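PDB 4Z6M: homoprotocatechuate 2,3-dioxygenase from Brevibacterium fuscum, which probably catalyses the iron(II)-dependent, extradiol ring-opening of the catechol homoprotocatechuate, using molecular oxygen to cleave the aromatic ring next to its two hydroxyls. Local coordinates for residues R240-F254 with Y257-Q271. The protein carries 1 engineered substitution. Numbering follows the deposited sequence.
Sequences RIERGPGRHGVSNAF and YILDPDNHRIEIYTQ. With FE2 (Fe (II) ion), chain E.
Antiparallel strand pairing joins 240-254 to 257-271 at one border of the sheet that carries the iron, and side chains of both segments converge on the metal site. I241 faces I258 in a non-hydrogen-bonded pair; just after it, E242 and R243 both sit opposite Y257, a classic beta bulge. Y257 O takes the N-H of E242 and, weakly, that of R243, while R243 O receives Y257 N at 2.9 Å.

From the bulge itself, E242 reaches R265 in a side-on salt bridge. The long E242 chain, its CG anti to the backbone N (chi1 -172°), spans the gap and presents a carboxylate nearly coplanar with the guanidinium: R265 NE binds OE1 at 2.7 Å and NH2 binds OE2 at 2.9 Å, both on the syn side. R265 NH1 is held by H213 O, which helps fix the rotation of the group. R243 lies alongside Y257 with its guanidinium face against ring atom CE2.

This is the paired beta-alpha-beta-beta-beta fold of the glyoxalase/dioxygenase superfamily, and strand 265-270 supplies E267, the carboxylate of the facial triad completed by the two histidines H155 and H214. E267 OE1 binds the iron at 2.1 Å; OE2 accepts H248 NE2 in the imidazole plane at 2.9 Å, with ring and carboxylate planes almost perpendicular. H248 is thus a second-shell residue that positions the carboxylate of E267, itself gripped through ND1 by R293 O. Farther along, the small A253 lets its CB rest over the face of Y269, 3.5 Å from the ring centroid, and F254 and T270 exchange two backbone bonds.

At the other end, R240 curls over L259 CB, and NH2 reaches D260 O (2.8 Å) and, in one of two conformers of that side chain, N263 OD1, clasping the type I turn from D260 to N263.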
loop_
_atom_site.group_PDB
_atom_site.type_symbol
_atom_site.label_atom_id
_atom_site.label_comp_id
_atom_site.label_asym_id
_atom_site.label_seq_id
_atom_site.Cartn_x
_atom_site.Cartn_y
_atom_site.Cartn_z
ATOM N N ARG A 240 -16.870 -5.418 17.587
ATOM C CA ARG A 240 -17.627 -5.787 16.401
ATOM C C ARG A 240 -16.717 -6.240 15.256
ATOM O O ARG A 240 -17.189 -6.575 14.196
ATOM C CB ARG A 240 -18.494 -4.598 15.952
ATOM C CG ARG A 240 -19.354 -3.964 17.045
ATOM C CD ARG A 240 -20.214 -4.986 17.774
ATOM N NE ARG A 240 -21.271 -5.487 16.923
ATOM C CZ ARG A 240 -22.070 -6.501 17.240
ATOM N NH1 ARG A 240 -21.836 -7.217 18.332
ATOM N NH2 ARG A 240 -23.049 -6.853 16.426
ATOM N N ILE A 241 -15.417 -6.293 15.507
ATOM C CA ILE A 241 -14.490 -7.018 14.629
ATOM C C ILE A 241 -14.500 -8.465 15.089
ATOM O O ILE A 241 -14.062 -8.773 16.195
ATOM C CB ILE A 241 -13.066 -6.463 14.723
ATOM C CG1 ILE A 241 -13.007 -4.991 14.308
ATOM C CG2 ILE A 241 -12.101 -7.307 13.897
ATOM C CD1 ILE A 241 -11.685 -4.328 14.575
ATOM N N GLU A 242 -15.056 -9.344 14.263
ATOM C CA GLU A 242 -15.245 -10.730 14.692
ATOM C C GLU A 242 -13.960 -11.535 14.509
ATOM O O GLU A 242 -13.601 -12.325 15.380
ATOM C CB GLU A 242 -16.385 -11.383 13.895
ATOM C CG GLU A 242 -16.757 -12.757 14.429
ATOM C CD GLU A 242 -17.565 -13.605 13.478
ATOM O OE1 GLU A 242 -17.453 -13.420 12.268
ATOM O OE2 GLU A 242 -18.329 -14.466 13.982
ATOM N N ARG A 243 -13.313 -11.381 13.355
ATOM C CA ARG A 243 -12.224 -12.274 12.967
ATOM C C ARG A 243 -11.398 -11.583 11.907
ATOM O O ARG A 243 -11.940 -11.076 10.921
ATOM C CB ARG A 243 -12.791 -13.569 12.397
ATOM C CG ARG A 243 -11.762 -14.521 11.816
ATOM C CD ARG A 243 -12.365 -15.784 11.227
ATOM N NE ARG A 243 -11.339 -16.386 10.392
ATOM C CZ ARG A 243 -11.539 -17.024 9.244
ATOM N NH1 ARG A 243 -12.757 -17.367 8.862
ATOM N NH2 ARG A 243 -10.495 -17.365 8.519
ATOM N N GLY A 244 -10.088 -11.618 12.085
ATOM C CA GLY A 244 -9.163 -11.059 11.108
ATOM C C GLY A 244 -8.480 -9.812 11.653
ATOM O O GLY A 244 -8.508 -9.539 12.861
ATOM N N PRO A 245 -7.827 -9.058 10.774
ATOM C CA PRO A 245 -7.675 -9.326 9.352
ATOM C C PRO A 245 -6.718 -10.500 9.092
ATOM O O PRO A 245 -5.930 -10.863 9.954
ATOM C CB PRO A 245 -7.103 -8.022 8.816
ATOM C CG PRO A 245 -6.304 -7.498 9.948
ATOM C CD PRO A 245 -7.048 -7.899 11.193
ATOM N N GLY A 246 -6.834 -11.108 7.925
ATOM C CA GLY A 246 -5.941 -12.198 7.570
ATOM C C GLY A 246 -5.791 -12.349 6.083
ATOM O O GLY A 246 -6.336 -11.594 5.291
ATOM N N ARG A 247 -5.036 -13.386 5.731
ATOM C CA ARG A 247 -4.985 -13.913 4.377
ATOM C C ARG A 247 -5.709 -15.246 4.406
ATOM O O ARG A 247 -5.377 -16.097 5.214
ATOM C CB ARG A 247 -3.515 -14.113 3.973
ATOM C CG ARG A 247 -3.309 -14.881 2.688
ATOM C CD ARG A 247 -3.566 -14.029 1.472
ATOM N NE ARG A 247 -2.576 -12.951 1.340
ATOM C CZ ARG A 247 -2.631 -11.993 0.422
ATOM N NH1 ARG A 247 -3.640 -11.953 -0.456
ATOM N NH2 ARG A 247 -1.678 -11.076 0.371
ATOM N N HIS A 248 -6.646 -15.457 3.483
ATOM C CA HIS A 248 -7.301 -16.763 3.359
ATOM C C HIS A 248 -6.352 -17.736 2.654
ATOM O O HIS A 248 -5.577 -17.340 1.779
ATOM C CB HIS A 248 -8.534 -16.653 2.504
ATOM C CG HIS A 248 -9.736 -16.085 3.176
ATOM N ND1 HIS A 248 -10.221 -16.547 4.385
ATOM C CD2 HIS A 248 -10.602 -15.123 2.763
ATOM C CE1 HIS A 248 -11.333 -15.884 4.681
ATOM N NE2 HIS A 248 -11.589 -15.032 3.705
ATOM N N GLY A 249 -6.432 -19.009 3.008
ATOM C CA GLY A 249 -5.881 -20.061 2.175
ATOM C C GLY A 249 -6.735 -20.234 0.936
ATOM O O GLY A 249 -6.368 -19.858 -0.181
ATOM N N VAL A 250 -7.918 -20.777 1.176
ATOM C CA VAL A 250 -8.936 -20.863 0.142
ATOM C C VAL A 250 -9.222 -19.427 -0.332
ATOM O O VAL A 250 -9.495 -18.550 0.472
ATOM C CB VAL A 250 -10.238 -21.448 0.695
ATOM C CG1 VAL A 250 -11.314 -21.370 -0.355
ATOM C CG2 VAL A 250 -10.054 -22.887 1.161
ATOM N N SER A 251 -9.150 -19.221 -1.626
ATOM C CA SER A 251 -9.330 -17.936 -2.333
ATOM C C SER A 251 -8.099 -17.048 -2.413
ATOM O O SER A 251 -8.046 -16.192 -3.305
ATOM C CB SER A 251 -10.522 -17.116 -1.833
ATOM O OG SER A 251 -10.167 -16.329 -0.680
ATOM N N ASN A 252 -7.148 -17.206 -1.475
ATOM C CA ASN A 252 -5.947 -16.355 -1.419
ATOM C C ASN A 252 -6.237 -14.868 -1.156
ATOM O O ASN A 252 -5.351 -14.065 -1.318
ATOM C CB ASN A 252 -5.127 -16.473 -2.697
ATOM C CG ASN A 252 -3.731 -15.921 -2.584
ATOM O OD1 ASN A 252 -3.044 -16.115 -1.567
ATOM N ND2 ASN A 252 -3.268 -15.274 -3.649
ATOM N N ALA A 253 -7.459 -14.521 -0.752
ATOM C CA ALA A 253 -7.811 -13.125 -0.563
ATOM C C ALA A 253 -7.437 -12.627 0.821
ATOM O O ALA A 253 -7.419 -13.375 1.805
ATOM C CB ALA A 253 -9.300 -12.939 -0.768
ATOM N N PHE A 254 -7.140 -11.342 0.903
ATOM C CA PHE A 254 -6.960 -10.677 2.192
ATOM C C PHE A 254 -8.389 -10.363 2.709
ATOM O O PHE A 254 -9.257 -10.013 1.911
ATOM C CB PHE A 254 -6.114 -9.417 1.992
ATOM C CG PHE A 254 -5.550 -8.826 3.250
ATOM C CD1 PHE A 254 -4.369 -9.281 3.760
ATOM C CD2 PHE A 254 -6.187 -7.788 3.900
ATOM C CE1 PHE A 254 -3.845 -8.729 4.909
ATOM C CE2 PHE A 254 -5.677 -7.254 5.056
ATOM C CZ PHE A 254 -4.497 -7.729 5.553
ATOM N N TYR A 257 -13.696 -9.988 8.917
ATOM C CA TYR A 257 -15.125 -10.153 9.204
ATOM C C TYR A 257 -15.553 -9.236 10.349
ATOM O O TYR A 257 -14.929 -9.229 11.409
ATOM C CB TYR A 257 -15.468 -11.601 9.577
ATOM C CG TYR A 257 -15.133 -12.593 8.489
ATOM C CD1 TYR A 257 -16.014 -12.882 7.447
ATOM C CD2 TYR A 257 -13.889 -13.231 8.486
ATOM C CE1 TYR A 257 -15.688 -13.798 6.465
ATOM C CE2 TYR A 257 -13.562 -14.123 7.512
ATOM C CZ TYR A 257 -14.457 -14.407 6.505
ATOM O OH TYR A 257 -14.081 -15.301 5.560
ATOM N N ILE A 258 -16.626 -8.483 10.117
ATOM C CA ILE A 258 -17.178 -7.581 11.091
ATOM C C ILE A 258 -18.675 -7.865 11.236
ATOM O O ILE A 258 -19.287 -8.538 10.390
ATOM C CB ILE A 258 -16.894 -6.100 10.729
ATOM C CG1 ILE A 258 -17.553 -5.729 9.411
ATOM C CG2 ILE A 258 -15.381 -5.857 10.689
ATOM C CD1 ILE A 258 -17.293 -4.317 8.948
ATOM N N LEU A 259 -19.252 -7.319 12.295
ATOM C CA LEU A 259 -20.661 -7.577 12.633
ATOM C C LEU A 259 -21.465 -6.280 12.649
ATOM O O LEU A 259 -21.110 -5.364 13.354
ATOM C CB LEU A 259 -20.783 -8.273 13.993
ATOM C CG LEU A 259 -20.035 -9.596 14.104
ATOM C CD1 LEU A 259 -20.054 -10.051 15.535
ATOM C CD2 LEU A 259 -20.591 -10.657 13.174
ATOM N N ASP A 260 -22.573 -6.255 11.919
ATOM C CA ASP A 260 -23.471 -5.083 11.910
ATOM C C ASP A 260 -24.325 -5.060 13.191
ATOM O O ASP A 260 -24.212 -5.966 14.025
ATOM C CB ASP A 260 -24.254 -5.001 10.586
ATOM C CG ASP A 260 -25.621 -5.691 10.608
ATOM O OD1 ASP A 260 -25.931 -6.439 11.563
ATOM O OD2 ASP A 260 -26.392 -5.462 9.633
ATOM N N PRO A 261 -25.182 -4.039 13.351
ATOM C CA PRO A 261 -25.910 -3.916 14.609
ATOM C C PRO A 261 -26.877 -5.060 14.930
ATOM O O PRO A 261 -27.181 -5.266 16.101
ATOM C CB PRO A 261 -26.603 -2.557 14.473
ATOM C CG PRO A 261 -25.646 -1.777 13.613
ATOM C CD PRO A 261 -25.211 -2.782 12.585
ATOM N N ASP A 262 -27.352 -5.766 13.897
ATOM C CA ASP A 262 -28.202 -6.946 14.054
ATOM C C ASP A 262 -27.414 -8.256 14.004
ATOM O O ASP A 262 -28.003 -9.332 13.870
ATOM C CB ASP A 262 -29.277 -6.952 12.982
ATOM C CG ASP A 262 -30.338 -5.911 13.243
ATOM O OD1 ASP A 262 -31.033 -6.013 14.258
ATOM O OD2 ASP A 262 -30.420 -4.958 12.464
ATOM N N ASN A 263 -26.090 -8.137 14.111
ATOM C CA ASN A 263 -25.160 -9.271 14.033
ATOM C C ASN A 263 -25.018 -9.874 12.633
ATOM O O ASN A 263 -24.329 -10.890 12.494
ATOM C CB ASN A 263 -25.486 -10.355 15.089
ATOM C CG ASN A 263 -25.554 -9.785 16.502
ATOM O OD1 ASN A 263 -24.786 -8.888 16.849
ATOM N ND2 ASN A 263 -26.464 -10.314 17.327
ATOM N N HIS A 264 -25.606 -9.268 11.595
ATOM C CA HIS A 264 -25.304 -9.700 10.225
ATOM C C HIS A 264 -23.793 -9.541 10.009
ATOM O O HIS A 264 -23.224 -8.494 10.300
ATOM C CB HIS A 264 -26.035 -8.924 9.154
ATOM C CG HIS A 264 -27.521 -8.997 9.238
ATOM N ND1 HIS A 264 -28.227 -10.183 9.288
ATOM C CD2 HIS A 264 -28.439 -8.009 9.238
ATOM C CE1 HIS A 264 -29.525 -9.909 9.311
ATOM N NE2 HIS A 264 -29.673 -8.593 9.262
ATOM N N ARG A 265 -23.158 -10.588 9.490
ATOM C CA ARG A 265 -21.717 -10.591 9.245
ATOM C C ARG A 265 -21.394 -10.070 7.866
ATOM O O ARG A 265 -21.975 -10.496 6.862
ATOM C CB ARG A 265 -21.217 -12.018 9.418
ATOM C CG ARG A 265 -19.729 -12.215 9.203
ATOM C CD ARG A 265 -19.328 -13.677 9.280
ATOM N NE ARG A 265 -19.445 -14.254 10.617
ATOM C CZ ARG A 265 -20.389 -15.105 11.030
ATOM N NH1 ARG A 265 -21.389 -15.474 10.240
ATOM N NH2 ARG A 265 -20.313 -15.596 12.266
ATOM N N ILE A 266 -20.441 -9.140 7.834
ATOM C CA ILE A 266 -19.941 -8.574 6.588
ATOM C C ILE A 266 -18.460 -8.944 6.484
ATOM O O ILE A 266 -17.699 -8.745 7.442
ATOM C CB ILE A 266 -20.094 -7.042 6.563
ATOM C CG1 ILE A 266 -21.573 -6.670 6.800
ATOM C CG2 ILE A 266 -19.578 -6.469 5.258
ATOM C CD1 ILE A 266 -22.536 -7.134 5.741
ATOM N N GLU A 267 -18.074 -9.494 5.338
ATOM C CA GLU A 267 -16.668 -9.715 5.021
ATOM C C GLU A 267 -16.189 -8.564 4.142
ATOM O O GLU A 267 -16.897 -8.120 3.226
ATOM C CB GLU A 267 -16.476 -11.039 4.288
ATOM C CG GLU A 267 -15.027 -11.421 4.077
ATOM C CD GLU A 267 -14.831 -12.719 3.346
ATOM O OE1 GLU A 267 -15.831 -13.331 2.933
ATOM O OE2 GLU A 267 -13.648 -13.123 3.158
ATOM N N ILE A 268 -14.954 -8.144 4.390
ATOM C CA ILE A 268 -14.224 -7.258 3.500
ATOM C C ILE A 268 -13.080 -8.074 2.902
ATOM O O ILE A 268 -12.479 -8.860 3.600
ATOM C CB ILE A 268 -13.677 -6.010 4.234
ATOM C CG1 ILE A 268 -14.645 -5.464 5.320
ATOM C CG2 ILE A 268 -13.282 -4.985 3.178
ATOM C CD1 ILE A 268 -15.932 -4.948 4.772
ATOM N N TYR A 269 -12.841 -7.936 1.601
ATOM C CA TYR A 269 -12.152 -8.932 0.820
ATOM C C TYR A 269 -11.353 -8.265 -0.286
ATOM O O TYR A 269 -11.818 -7.296 -0.907
ATOM C CB TYR A 269 -13.225 -9.811 0.196
ATOM C CG TYR A 269 -12.883 -11.019 -0.624
ATOM C CD1 TYR A 269 -12.760 -12.270 -0.034
ATOM C CD2 TYR A 269 -12.820 -10.927 -1.995
ATOM C CE1 TYR A 269 -12.576 -13.398 -0.818
ATOM C CE2 TYR A 269 -12.629 -12.050 -2.779
ATOM C CZ TYR A 269 -12.513 -13.293 -2.179
ATOM O OH TYR A 269 -12.375 -14.433 -2.932
ATOM N N THR A 270 -10.161 -8.757 -0.588
ATOM C CA THR A 270 -9.464 -8.240 -1.783
ATOM C C THR A 270 -8.458 -9.238 -2.322
ATOM O O THR A 270 -7.883 -10.007 -1.564
ATOM C CB THR A 270 -8.790 -6.870 -1.521
ATOM O OG1 THR A 270 -8.392 -6.270 -2.772
ATOM C CG2 THR A 270 -7.578 -6.977 -0.594
ATOM N N GLN A 271 -8.267 -9.201 -3.643
ATOM C CA GLN A 271 -7.104 -9.804 -4.316
ATOM C C GLN A 271 -7.112 -11.324 -4.362
ATOM O O GLN A 271 -6.088 -11.980 -4.227
ATOM C CB GLN A 271 -5.794 -9.239 -3.786
ATOM C CG GLN A 271 -5.654 -7.783 -4.201
ATOM C CD GLN A 271 -4.609 -7.016 -3.414
ATOM O OE1 GLN A 271 -3.586 -7.566 -3.018
ATOM N NE2 GLN A 271 -4.851 -5.738 -3.206
HETATM FE FE FE2 E . -16.406 -15.132 2.119
HETATM O O HOH W 1 -22.248 -3.395 14.857
HETATM O O HOH W 2 -22.770 -9.925 18.987
HETATM O O HOH W 3 -2.689 -9.947 -2.317
HETATM O O HOH W 4 -4.970 -14.141 -5.670
HETATM O O HOH W 5 -14.393 -15.197 1.343
HETATM O O HOH W 6 -16.978 -16.994 1.188
HETATM O O HOH W 7 -15.544 -16.370 3.735
#